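Local structure of Pe family protein (Mycobacterium smegmatis, 3Q4H) at residues Q11-E16 with Y84-A89; A17-K22 with L75-A80; L25-I30 with K65-L70; Q32-A37 with A54-F59. The protein is a small secreted helical protein of the WXG100 family, CFP-10 subfamily, that probably works in complex with a partner protein as a type VII secretion substrate. All coordinates share one frame; numbering follows the deposited sequence.

From the N terminus, helix 8-38 forms one long arm and supplies the first segment of all four contacts in turn. The chain then reverses and comes back as helix 47-77 and helix 79-94, so the four loops are nested one inside the next: contact 4 closes the innermost, between 32-37 and 54-59, then come contact 3, contact 2 and, outermost, contact 1. Contacts 3 and 4 join helix 8-38 to helix 47-77, contact 2 meets the break between the two returning helices, and contact 1 reaches helix 79-94. Contacts 1 and 4 lie on opposite sides of the chain's centre, about 35 Å apart between centres. A second subunit touches all four.

Contact 1. Residues Q11-E16 with Y84-A89; sequences QLIASE and YVAQDA
I13 lays its CG1 branch obliquely across V85, with CG1 3.5 Å from V85 CG1. The branch stands anti to the carbonyl carbon (chi1 -70°), and its extended tip carries on past V85 to the next residue, I13 CD1 lying 3.9 Å from A86 CA and 4.1 Å from A86 CB. V85 divides its two methyls between neighbours. CG1, anti to its own backbone N, takes I13, while CG2 turns to the other side, where L12 CD2 lies 4.3 Å from V85 CG2 and E16 OE1 4.0 Å from the same methyl. The extended E16 chain crosses V85 at about a right angle. Helix 8-38 and helix 79-94 run antiparallel here, at 152° between the segment axes, in the part of the helical hairpin nearest the chain termini. I13 also packs on A31 of the second subunit, L12 against an apolar side chain of another protein, and E16 on A81 and S82 of its own chain. No hydrogen bond links the two segments: V85 meets the other helix mainly through its two methyls, and the join rests on apolar contact, with the E16 carboxylate oxygen alongside a methyl.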
loop_
_atom_site.group_PDB
_atom_site.type_symbol
_atom_site.label_atom_id
_atom_site.label_comp_id
_atom_site.label_asym_id
_atom_site.label_seq_id
_atom_site.Cartn_x
_atom_site.Cartn_y
_atom_site.Cartn_z
ATOM N N GLN A 11 -16.444 -3.394 -1.577
ATOM C CA GLN A 11 -15.678 -4.602 -1.286
ATOM C C GLN A 11 -14.531 -4.766 -2.274
ATOM O O GLN A 11 -13.408 -5.070 -1.881
ATOM C CB GLN A 11 -16.582 -5.828 -1.297
ATOM C CG GLN A 11 -17.580 -5.821 -0.156
ATOM C CD GLN A 11 -18.476 -7.049 -0.123
ATOM O OE1 GLN A 11 -19.673 -6.953 0.159
ATOM N NE2 GLN A 11 -17.900 -8.213 -0.410
ATOM N N LEU A 12 -14.820 -4.542 -3.552
ATOM C CA LEU A 12 -13.813 -4.627 -4.605
ATOM C C LEU A 12 -12.699 -3.611 -4.392
ATOM O O LEU A 12 -11.521 -3.972 -4.376
ATOM C CB LEU A 12 -14.460 -4.403 -5.969
ATOM C CG LEU A 12 -13.575 -4.533 -7.211
ATOM C CD1 LEU A 12 -12.907 -5.918 -7.303
ATOM C CD2 LEU A 12 -14.390 -4.234 -8.480
ATOM N N ILE A 13 -13.086 -2.344 -4.238
ATOM C CA ILE A 13 -12.160 -1.244 -3.960
ATOM C C ILE A 13 -11.276 -1.578 -2.769
ATOM O O ILE A 13 -10.066 -1.368 -2.813
ATOM C CB ILE A 13 -12.922 0.059 -3.627
ATOM C CG1 ILE A 13 -13.628 0.610 -4.866
ATOM C CG2 ILE A 13 -11.981 1.120 -3.038
ATOM C CD1 ILE A 13 -14.685 1.632 -4.542
ATOM N N ALA A 14 -11.887 -2.092 -1.707
ATOM C CA ALA A 14 -11.152 -2.448 -0.507
ATOM C C ALA A 14 -10.182 -3.571 -0.844
ATOM O O ALA A 14 -8.987 -3.451 -0.601
ATOM C CB ALA A 14 -12.101 -2.855 0.606
ATOM N N SER A 15 -10.688 -4.644 -1.447
ATOM C CA SER A 15 -9.847 -5.794 -1.794
ATOM C C SER A 15 -8.637 -5.397 -2.624
ATOM O O SER A 15 -7.549 -5.912 -2.422
ATOM C CB SER A 15 -10.653 -6.851 -2.554
ATOM O OG SER A 15 -11.546 -7.532 -1.691
ATOM N N GLU A 16 -8.837 -4.482 -3.562
ATOM C CA GLU A 16 -7.776 -4.087 -4.462
ATOM C C GLU A 16 -6.792 -3.174 -3.751
ATOM O O GLU A 16 -5.577 -3.322 -3.923
ATOM C CB GLU A 16 -8.351 -3.420 -5.712
ATOM C CG GLU A 16 -9.029 -4.417 -6.664
ATOM C CD GLU A 16 -9.652 -3.766 -7.886
ATOM O OE1 GLU A 16 -9.746 -2.526 -7.935
ATOM O OE2 GLU A 16 -10.057 -4.503 -8.800
ATOM N N TYR A 84 -9.352 3.766 -9.839
ATOM C CA TYR A 84 -10.244 3.881 -11.001
ATOM C C TYR A 84 -11.687 3.492 -10.668
ATOM O O TYR A 84 -12.622 4.182 -11.068
ATOM C CB TYR A 84 -9.737 3.033 -12.184
ATOM C CG TYR A 84 -10.597 3.143 -13.436
ATOM C CD1 TYR A 84 -10.232 3.978 -14.486
ATOM C CD2 TYR A 84 -11.790 2.417 -13.558
ATOM C CE1 TYR A 84 -11.028 4.088 -15.637
ATOM C CE2 TYR A 84 -12.593 2.521 -14.694
ATOM C CZ TYR A 84 -12.207 3.357 -15.731
ATOM O OH TYR A 84 -12.998 3.459 -16.858
ATOM N N VAL A 85 -11.864 2.392 -9.943
ATOM C CA VAL A 85 -13.201 1.972 -9.520
ATOM C C VAL A 85 -13.848 2.996 -8.599
ATOM O O VAL A 85 -15.045 3.256 -8.707
ATOM C CB VAL A 85 -13.186 0.623 -8.782
ATOM C CG1 VAL A 85 -14.578 0.323 -8.203
ATOM C CG2 VAL A 85 -12.722 -0.491 -9.710
ATOM N N ALA A 86 -13.049 3.561 -7.692
ATOM C CA ALA A 86 -13.526 4.581 -6.751
ATOM C C ALA A 86 -13.946 5.855 -7.481
ATOM O O ALA A 86 -15.041 6.379 -7.259
ATOM C CB ALA A 86 -12.446 4.905 -5.724
ATOM N N GLN A 87 -13.066 6.347 -8.349
ATOM C CA GLN A 87 -13.341 7.566 -9.102
ATOM C C GLN A 87 -14.470 7.359 -10.122
ATOM O O GLN A 87 -15.322 8.236 -10.278
ATOM C CB GLN A 87 -12.059 8.097 -9.758
ATOM C CG GLN A 87 -11.025 8.543 -8.721
ATOM C CD GLN A 87 -9.705 9.006 -9.317
ATOM O OE1 GLN A 87 -9.625 10.082 -9.911
ATOM N NE2 GLN A 87 -8.652 8.209 -9.126
ATOM N N ASP A 88 -14.486 6.196 -10.782
ATOM C CA ASP A 88 -15.558 5.826 -11.724
ATOM C C ASP A 88 -16.911 5.701 -11.029
ATOM O O ASP A 88 -17.938 6.074 -11.600
ATOM C CB ASP A 88 -15.238 4.500 -12.427
ATOM C CG ASP A 88 -16.281 4.117 -13.462
ATOM O OD1 ASP A 88 -16.125 4.513 -14.636
ATOM O OD2 ASP A 88 -17.255 3.412 -13.104
ATOM N N ALA A 89 -16.910 5.164 -9.809
ATOM C CA ALA A 89 -18.136 5.071 -9.009
ATOM C C ALA A 89 -18.694 6.453 -8.652
ATOM O O ALA A 89 -19.909 6.632 -8.578
ATOM C CB ALA A 89 -17.890 4.266 -7.752
#

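Contact 2. Residues A17-K22 with L75-A80; sequences ANFGAK and LNIGDA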
loop_
_atom_site.group_PDB
_atom_site.type_symbol
_atom_site.label_atom_id
_atom_site.label_comp_id
_atom_site.label_asym_id
_atom_site.label_seq_id
_atom_site.Cartn_x
_atom_site.Cartn_y
_atom_site.Cartn_z
ATOM N N ALA A 17 -7.299 -2.252 -2.939
ATOM C CA ALA A 17 -6.422 -1.336 -2.212
ATOM C C ALA A 17 -5.492 -2.134 -1.300
ATOM O O ALA A 17 -4.276 -1.894 -1.265
ATOM C CB ALA A 17 -7.230 -0.302 -1.415
ATOM N N ASN A 18 -6.062 -3.113 -0.601
ATOM C CA ASN A 18 -5.277 -3.991 0.267
ATOM C C ASN A 18 -4.195 -4.747 -0.501
ATOM O O ASN A 18 -3.045 -4.813 -0.056
ATOM C CB ASN A 18 -6.193 -4.942 1.052
ATOM C CG ASN A 18 -7.039 -4.203 2.092
ATOM O OD1 ASN A 18 -6.754 -3.052 2.430
ATOM N ND2 ASN A 18 -8.079 -4.852 2.592
ATOM N N PHE A 19 -4.537 -5.276 -1.672
ATOM C CA PHE A 19 -3.512 -5.865 -2.536
ATOM C C PHE A 19 -2.440 -4.835 -2.881
ATOM O O PHE A 19 -1.252 -5.155 -2.893
ATOM C CB PHE A 19 -4.095 -6.439 -3.836
ATOM C CG PHE A 19 -3.054 -7.083 -4.719
ATOM C CD1 PHE A 19 -2.703 -8.412 -4.549
ATOM C CD2 PHE A 19 -2.393 -6.344 -5.691
ATOM C CE1 PHE A 19 -1.726 -9.008 -5.357
ATOM C CE2 PHE A 19 -1.411 -6.936 -6.500
ATOM C CZ PHE A 19 -1.086 -8.268 -6.333
ATOM N N GLY A 20 -2.877 -3.608 -3.169
ATOM C CA GLY A 20 -1.967 -2.525 -3.512
ATOM C C GLY A 20 -1.001 -2.201 -2.398
ATOM O O GLY A 20 0.155 -1.891 -2.653
ATOM N N ALA A 21 -1.483 -2.276 -1.163
ATOM C CA ALA A 21 -0.648 -2.060 -0.001
ATOM C C ALA A 21 0.443 -3.121 0.080
ATOM O O ALA A 21 1.616 -2.790 0.238
ATOM C CB ALA A 21 -1.483 -2.067 1.256
ATOM N N LYS A 22 0.063 -4.393 -0.043
ATOM C CA LYS A 22 1.037 -5.489 0.044
ATOM C C LYS A 22 2.057 -5.419 -1.082
ATOM O O LYS A 22 3.212 -5.773 -0.895
ATOM C CB LYS A 22 0.352 -6.855 0.014
ATOM C CG LYS A 22 -0.545 -7.141 1.206
ATOM C CD LYS A 22 -1.178 -8.517 1.091
ATOM C CE LYS A 22 -1.998 -8.880 2.313
ATOM N NZ LYS A 22 -2.409 -10.303 2.229
ATOM N N LEU A 75 -2.002 -2.045 -11.793
ATOM C CA LEU A 75 -2.948 -1.535 -12.786
ATOM C C LEU A 75 -4.196 -2.429 -12.951
ATOM O O LEU A 75 -5.287 -1.933 -13.235
ATOM C CB LEU A 75 -2.256 -1.344 -14.139
ATOM C CG LEU A 75 -1.195 -0.236 -14.219
ATOM C CD1 LEU A 75 -0.361 -0.361 -15.522
ATOM C CD2 LEU A 75 -1.822 1.162 -14.104
ATOM N N ASN A 76 -4.029 -3.733 -12.752
ATOM C CA ASN A 76 -5.105 -4.703 -12.945
ATOM C C ASN A 76 -5.968 -4.960 -11.714
ATOM O O ASN A 76 -7.188 -5.037 -11.829
ATOM C CB ASN A 76 -4.526 -6.033 -13.438
ATOM C CG ASN A 76 -4.290 -6.043 -14.931
ATOM O OD1 ASN A 76 -5.204 -5.773 -15.710
ATOM N ND2 ASN A 76 -3.069 -6.359 -15.342
ATOM N N ILE A 77 -5.340 -5.118 -10.549
ATOM C CA ILE A 77 -6.058 -5.522 -9.328
ATOM C C ILE A 77 -5.548 -4.833 -8.055
ATOM O O ILE A 77 -5.793 -5.308 -6.953
ATOM C CB ILE A 77 -5.988 -7.069 -9.108
ATOM C CG1 ILE A 77 -4.533 -7.530 -8.983
ATOM C CG2 ILE A 77 -6.666 -7.818 -10.241
ATOM C CD1 ILE A 77 -4.378 -8.951 -8.478
ATOM N N GLY A 78 -4.863 -3.704 -8.199
ATOM C CA GLY A 78 -4.153 -3.113 -7.078
ATOM C C GLY A 78 -4.489 -1.660 -6.873
ATOM O O GLY A 78 -5.616 -1.234 -7.109
ATOM N N ASP A 79 -3.496 -0.900 -6.418
ATOM C CA ASP A 79 -3.685 0.504 -6.058
ATOM C C ASP A 79 -4.393 1.313 -7.137
ATOM O O ASP A 79 -5.324 2.059 -6.833
ATOM C CB ASP A 79 -2.357 1.177 -5.734
ATOM C CG ASP A 79 -2.551 2.514 -5.072
ATOM O OD1 ASP A 79 -3.041 2.518 -3.928
ATOM O OD2 ASP A 79 -2.239 3.565 -5.681
ATOM N N ALA A 80 -3.944 1.164 -8.383
ATOM C CA ALA A 80 -4.479 1.927 -9.512
ATOM C C ALA A 80 -5.870 1.437 -9.876
ATOM O O ALA A 80 -6.768 2.233 -10.115
ATOM C CB ALA A 80 -3.556 1.816 -10.708
#
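I77, just before the break between helix 47-77 and helix 79-94, holds its CG1 in the crowded position between backbone N and carbonyl carbon (chi1 60°), which carries CD1 over the F19 ring. This is a CH-pi contact: I77 CD1 stands 4.0 Å from the centroid of the F19 ring, only 9° off the ring normal. I77 O also touches F19, 3.7 Å from F19 CB. G78 follows as the N-cap of helix 79-94, and its CA sits at the edge of the ring, 3.9 Å from F19 CD2. Here two glycines face each other and the backbones come very close, G20 CA being 4.2 Å from G78 CA. D79 then opens the last helix, with its N 3.7 Å from G20 CA; that N is hydrogen-bonded to Q74 OE1, and Q74 NE2 in turn to G20 O. The D79 carboxylate turns away to make a hydrogen bond to Q74 and a salt bridge to R27, both of the second subunit. With no hydrogen bond directly between the segments, apolar and backbone contact, with Q74 as the polar link, joins the helix break to helix 8-38, while the buried acidic group is satisfied across the subunit interface.

Contact 3. Residues L25-I30 with K65-L70; sequences LMRSTI and KVNALL
The antiparallel helical hairpin of the WXG100 fold is joined here near its middle, where helix 8-38 and helix 47-77 run at 169° to one another with segment axes 10.7 Å apart. R27 reaches across with its chain extended from CG to NE. Its NH1 gives two bonds to a single residue: one to N67 OD1 at 2.9 Å, fairly straight at 160° and on a lone pair in the carbonyl plane, the other to N67 O at 3.2 Å, from above the plane of the backbone carbonyl. Guanidinium and amide lie nearly coplanar, while L70 CB sits over one guanidinium face, 3.6 Å from R27 NH2. On the amide's other side a water bridges N67 ND2 and R27 O. Apolar pairs flank the polar centre: L70 CD1 is 4.0 Å from CG of the selenomethionine M26, and I30 CD1 is 3.9 Å from V66 CG1. R27 NH2 also forms a salt bridge with D71 of this chain, and NE one with D79 of the second subunit. The two carboxylates probably balance the buried charge, and the bonds at all three nitrogens fix the group's rotation, tying hairpin and subunit interface together.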
loop_
_atom_site.group_PDB
_atom_site.type_symbol
_atom_site.label_atom_id
_atom_site.label_comp_id
_atom_site.label_asym_id
_atom_site.label_seq_id
_atom_site.Cartn_x
_atom_site.Cartn_y
_atom_site.Cartn_z
ATOM N N LEU A 25 4.423 -3.003 0.087
ATOM C CA LEU A 25 5.182 -3.552 1.207
ATOM C C LEU A 25 6.252 -4.555 0.764
ATOM O O LEU A 25 7.309 -4.657 1.399
ATOM C CB LEU A 25 4.238 -4.156 2.255
ATOM C CG LEU A 25 3.454 -3.115 3.076
ATOM C CD1 LEU A 25 2.568 -3.776 4.122
ATOM C CD2 LEU A 25 4.396 -2.120 3.737
HETATM N N MSE A 26 5.995 -5.271 -0.329
HETATM C CA MSE A 26 7.035 -6.077 -0.966
HETATM C C MSE A 26 8.198 -5.184 -1.441
HETATM O O MSE A 26 9.341 -5.413 -1.066
HETATM C CB MSE A 26 6.465 -6.870 -2.138
HETATM C CG MSE A 26 7.497 -7.686 -2.925
HETATM SE SE MSE A 26 8.409 -9.112 -1.910
HETATM C CE MSE A 26 6.910 -10.306 -1.655
ATOM N N ARG A 27 7.901 -4.161 -2.243
ATOM C CA ARG A 27 8.922 -3.218 -2.691
ATOM C C ARG A 27 9.746 -2.695 -1.511
ATOM O O ARG A 27 10.949 -2.465 -1.634
ATOM C CB ARG A 27 8.296 -2.014 -3.397
ATOM C CG ARG A 27 7.464 -2.306 -4.640
ATOM C CD ARG A 27 7.097 -1.005 -5.340
ATOM N NE ARG A 27 5.836 -1.088 -6.077
ATOM C CZ ARG A 27 5.718 -1.434 -7.357
ATOM N NH1 ARG A 27 6.782 -1.778 -8.079
ATOM N NH2 ARG A 27 4.520 -1.455 -7.923
ATOM N N SER A 28 9.074 -2.484 -0.380
ATOM C CA SER A 28 9.712 -2.011 0.848
ATOM C C SER A 28 10.625 -3.075 1.466
ATOM O O SER A 28 11.734 -2.779 1.894
ATOM C CB SER A 28 8.640 -1.593 1.861
ATOM O OG SER A 28 9.224 -0.973 2.994
ATOM N N THR A 29 10.135 -4.312 1.513
ATOM C CA THR A 29 10.913 -5.444 2.003
ATOM C C THR A 29 12.149 -5.705 1.160
ATOM O O THR A 29 13.215 -5.954 1.712
ATOM C CB THR A 29 10.067 -6.697 2.005
ATOM O OG1 THR A 29 8.931 -6.476 2.848
ATOM C CG2 THR A 29 10.866 -7.902 2.508
ATOM N N ILE A 30 12.002 -5.654 -0.165
ATOM C CA ILE A 30 13.130 -5.777 -1.076
ATOM C C ILE A 30 14.195 -4.718 -0.775
ATOM O O ILE A 30 15.385 -5.026 -0.759
ATOM C CB ILE A 30 12.688 -5.646 -2.566
ATOM C CG1 ILE A 30 11.918 -6.888 -3.007
ATOM C CG2 ILE A 30 13.892 -5.471 -3.497
ATOM C CD1 ILE A 30 11.315 -6.778 -4.379
ATOM N N LYS A 65 12.734 -6.763 -12.094
ATOM C CA LYS A 65 11.702 -7.537 -12.780
ATOM C C LYS A 65 10.460 -7.692 -11.893
ATOM O O LYS A 65 9.326 -7.576 -12.374
ATOM C CB LYS A 65 12.244 -8.907 -13.213
ATOM N N VAL A 66 10.680 -7.939 -10.603
ATOM C CA VAL A 66 9.591 -8.073 -9.641
ATOM C C VAL A 66 8.854 -6.752 -9.461
ATOM O O VAL A 66 7.628 -6.721 -9.325
ATOM C CB VAL A 66 10.102 -8.565 -8.279
ATOM C CG1 VAL A 66 9.072 -8.331 -7.199
ATOM C CG2 VAL A 66 10.465 -10.036 -8.360
ATOM N N ASN A 67 9.599 -5.657 -9.461
ATOM C CA ASN A 67 8.973 -4.346 -9.462
ATOM C C ASN A 67 8.169 -4.133 -10.734
ATOM O O ASN A 67 7.043 -3.649 -10.671
ATOM C CB ASN A 67 10.005 -3.237 -9.247
ATOM C CG ASN A 67 10.277 -2.997 -7.781
ATOM O OD1 ASN A 67 9.457 -2.398 -7.089
ATOM N ND2 ASN A 67 11.406 -3.485 -7.290
ATOM N N ALA A 68 8.725 -4.520 -11.879
ATOM C CA ALA A 68 8.004 -4.417 -13.144
ATOM C C ALA A 68 6.733 -5.264 -13.094
ATOM O O ALA A 68 5.691 -4.862 -13.619
ATOM C CB ALA A 68 8.888 -4.833 -14.317
ATOM N N LEU A 69 6.810 -6.422 -12.441
ATOM C CA LEU A 69 5.649 -7.308 -12.337
ATOM C C LEU A 69 4.569 -6.754 -11.395
ATOM O O LEU A 69 3.371 -6.869 -11.678
ATOM C CB LEU A 69 6.076 -8.725 -11.923
ATOM C CG LEU A 69 6.546 -9.641 -13.069
ATOM C CD1 LEU A 69 7.181 -10.916 -12.530
ATOM C CD2 LEU A 69 5.401 -9.977 -13.982
ATOM N N LEU A 70 4.994 -6.172 -10.278
ATOM C CA LEU A 70 4.065 -5.522 -9.362
ATOM C C LEU A 70 3.378 -4.344 -10.060
ATOM O O LEU A 70 2.182 -4.116 -9.868
ATOM C CB LEU A 70 4.779 -5.043 -8.100
ATOM C CG LEU A 70 5.306 -6.120 -7.141
ATOM C CD1 LEU A 70 6.186 -5.504 -6.027
ATOM C CD2 LEU A 70 4.152 -6.917 -6.538
HETATM O O HOH W 1 11.972 -2.399 -4.342
#

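Contact 4. Residues Q32-A37 with A54-F59; sequences QAEQAA and AAHARF
The carboxylate of E34 and the imidazole of H56 meet end to end in nearly one plane, 13° apart, although the two side chains cross at about a right angle. E34 starts with CG anti to the backbone N and turns at chi2 (77°), which swings the carboxylate across to the other helix; H56 CG, also anti to its backbone N, brings the ring to meet it. H56 NE2 points into the carboxylate, giving a weak hydrogen bond to E34 OE2 at 2.8 Å and 121°, with E34 OE1 also close, 2.9 Å from the same NE2. F59 slides past E34 in the opposite direction, and the E34 OE1 atom lies at the edge of its ring, 3.4 Å from F59 CD2. Helix 8-38 and helix 47-77 run antiparallel here, toward the turn of the WXG100 hairpin, and their segment axes stand 11.8 Å apart, a spacing bridged by these long side chains. Two alanine methyls touch the rings obliquely: A33 CB is 4.3 Å from F59 CZ, and A37 CB is 4.3 Å from H56 CD2. F59 also meets an aromatic ring of another protein's chain, while E34 packs on P10 of the second subunit.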
loop_
_atom_site.group_PDB
_atom_site.type_symbol
_atom_site.label_atom_id
_atom_site.label_comp_id
_atom_site.label_asym_id
_atom_site.label_seq_id
_atom_site.Cartn_x
_atom_site.Cartn_y
_atom_site.Cartn_z
ATOM N N GLN A 32 14.645 -2.911 2.109
ATOM C CA GLN A 32 15.265 -3.195 3.405
ATOM C C GLN A 32 16.230 -4.384 3.346
ATOM O O GLN A 32 17.209 -4.426 4.076
ATOM C CB GLN A 32 14.195 -3.454 4.471
ATOM C CG GLN A 32 13.365 -2.232 4.817
ATOM C CD GLN A 32 12.485 -2.460 6.032
ATOM O OE1 GLN A 32 11.251 -2.421 5.943
ATOM N NE2 GLN A 32 13.114 -2.712 7.178
ATOM N N ALA A 33 15.944 -5.357 2.491
ATOM C CA ALA A 33 16.834 -6.504 2.336
ATOM C C ALA A 33 18.129 -6.072 1.659
ATOM O O ALA A 33 19.201 -6.588 1.966
ATOM C CB ALA A 33 16.154 -7.602 1.545
ATOM N N GLU A 34 18.016 -5.110 0.751
ATOM C CA GLU A 34 19.156 -4.580 0.007
ATOM C C GLU A 34 20.109 -3.810 0.928
ATOM O O GLU A 34 21.319 -3.973 0.844
ATOM C CB GLU A 34 18.639 -3.699 -1.142
ATOM C CG GLU A 34 19.690 -2.883 -1.892
ATOM C CD GLU A 34 20.509 -3.684 -2.877
ATOM O OE1 GLU A 34 20.345 -4.920 -2.951
ATOM O OE2 GLU A 34 21.329 -3.061 -3.591
ATOM N N GLN A 35 19.552 -2.984 1.810
ATOM C CA GLN A 35 20.341 -2.250 2.804
ATOM C C GLN A 35 21.126 -3.189 3.706
ATOM O O GLN A 35 22.292 -2.947 3.999
ATOM C CB GLN A 35 19.439 -1.383 3.679
ATOM C CG GLN A 35 18.768 -0.231 2.961
ATOM C CD GLN A 35 18.025 0.709 3.913
ATOM O OE1 GLN A 35 18.627 1.285 4.824
ATOM N NE2 GLN A 35 16.721 0.872 3.697
ATOM N N ALA A 36 20.473 -4.252 4.156
ATOM C CA ALA A 36 21.125 -5.264 4.972
ATOM C C ALA A 36 22.214 -6.006 4.195
ATOM O O ALA A 36 23.207 -6.415 4.776
ATOM C CB ALA A 36 20.101 -6.240 5.509
ATOM N N ALA A 37 22.023 -6.172 2.889
ATOM C CA ALA A 37 23.027 -6.787 2.018
ATOM C C ALA A 37 24.259 -5.891 1.797
ATOM O O ALA A 37 25.394 -6.344 1.953
ATOM C CB ALA A 37 22.397 -7.143 0.687
ATOM N N ALA A 54 28.458 -10.849 -7.345
ATOM C CA ALA A 54 27.701 -11.517 -8.408
ATOM C C ALA A 54 26.280 -11.817 -7.953
ATOM O O ALA A 54 25.323 -11.582 -8.690
ATOM C CB ALA A 54 28.390 -12.797 -8.840
ATOM N N ALA A 55 26.160 -12.333 -6.733
ATOM C CA ALA A 55 24.870 -12.591 -6.101
ATOM C C ALA A 55 24.096 -11.306 -5.863
ATOM O O ALA A 55 22.865 -11.311 -5.857
ATOM C CB ALA A 55 25.070 -13.307 -4.779
ATOM N N HIS A 56 24.809 -10.208 -5.645
ATOM C CA HIS A 56 24.157 -8.927 -5.442
ATOM C C HIS A 56 23.608 -8.373 -6.755
ATOM O O HIS A 56 22.442 -8.000 -6.825
ATOM C CB HIS A 56 25.115 -7.937 -4.783
ATOM C CG HIS A 56 24.444 -6.692 -4.301
ATOM N ND1 HIS A 56 24.819 -5.433 -4.721
ATOM C CD2 HIS A 56 23.398 -6.512 -3.458
ATOM C CE1 HIS A 56 24.034 -4.532 -4.155
ATOM N NE2 HIS A 56 23.167 -5.159 -3.382
ATOM N N ALA A 57 24.445 -8.339 -7.793
ATOM C CA ALA A 57 24.042 -7.839 -9.123
ATOM C C ALA A 57 22.837 -8.592 -9.690
ATOM O O ALA A 57 22.010 -8.025 -10.398
ATOM C CB ALA A 57 25.209 -7.923 -10.092
ATOM N N ARG A 58 22.769 -9.879 -9.375
ATOM C CA ARG A 58 21.646 -10.726 -9.733
ATOM C C ARG A 58 20.386 -10.316 -8.956
ATOM O O ARG A 58 19.297 -10.175 -9.528
ATOM C CB ARG A 58 22.016 -12.180 -9.430
ATOM C CG ARG A 58 20.898 -13.184 -9.567
ATOM C CD ARG A 58 20.305 -13.149 -10.948
ATOM N NE ARG A 58 19.304 -14.189 -11.115
ATOM C CZ ARG A 58 18.533 -14.331 -12.189
ATOM N NH1 ARG A 58 18.635 -13.493 -13.218
ATOM N NH2 ARG A 58 17.647 -15.320 -12.224
ATOM N N PHE A 59 20.541 -10.126 -7.652
ATOM C CA PHE A 59 19.427 -9.724 -6.815
ATOM C C PHE A 59 18.864 -8.370 -7.251
ATOM O O PHE A 59 17.644 -8.196 -7.349
ATOM C CB PHE A 59 19.871 -9.667 -5.364
ATOM C CG PHE A 59 18.818 -9.158 -4.433
ATOM C CD1 PHE A 59 17.797 -9.988 -4.003
ATOM C CD2 PHE A 59 18.855 -7.851 -3.973
ATOM C CE1 PHE A 59 16.830 -9.525 -3.141
ATOM C CE2 PHE A 59 17.891 -7.385 -3.110
ATOM C CZ PHE A 59 16.874 -8.222 -2.696
#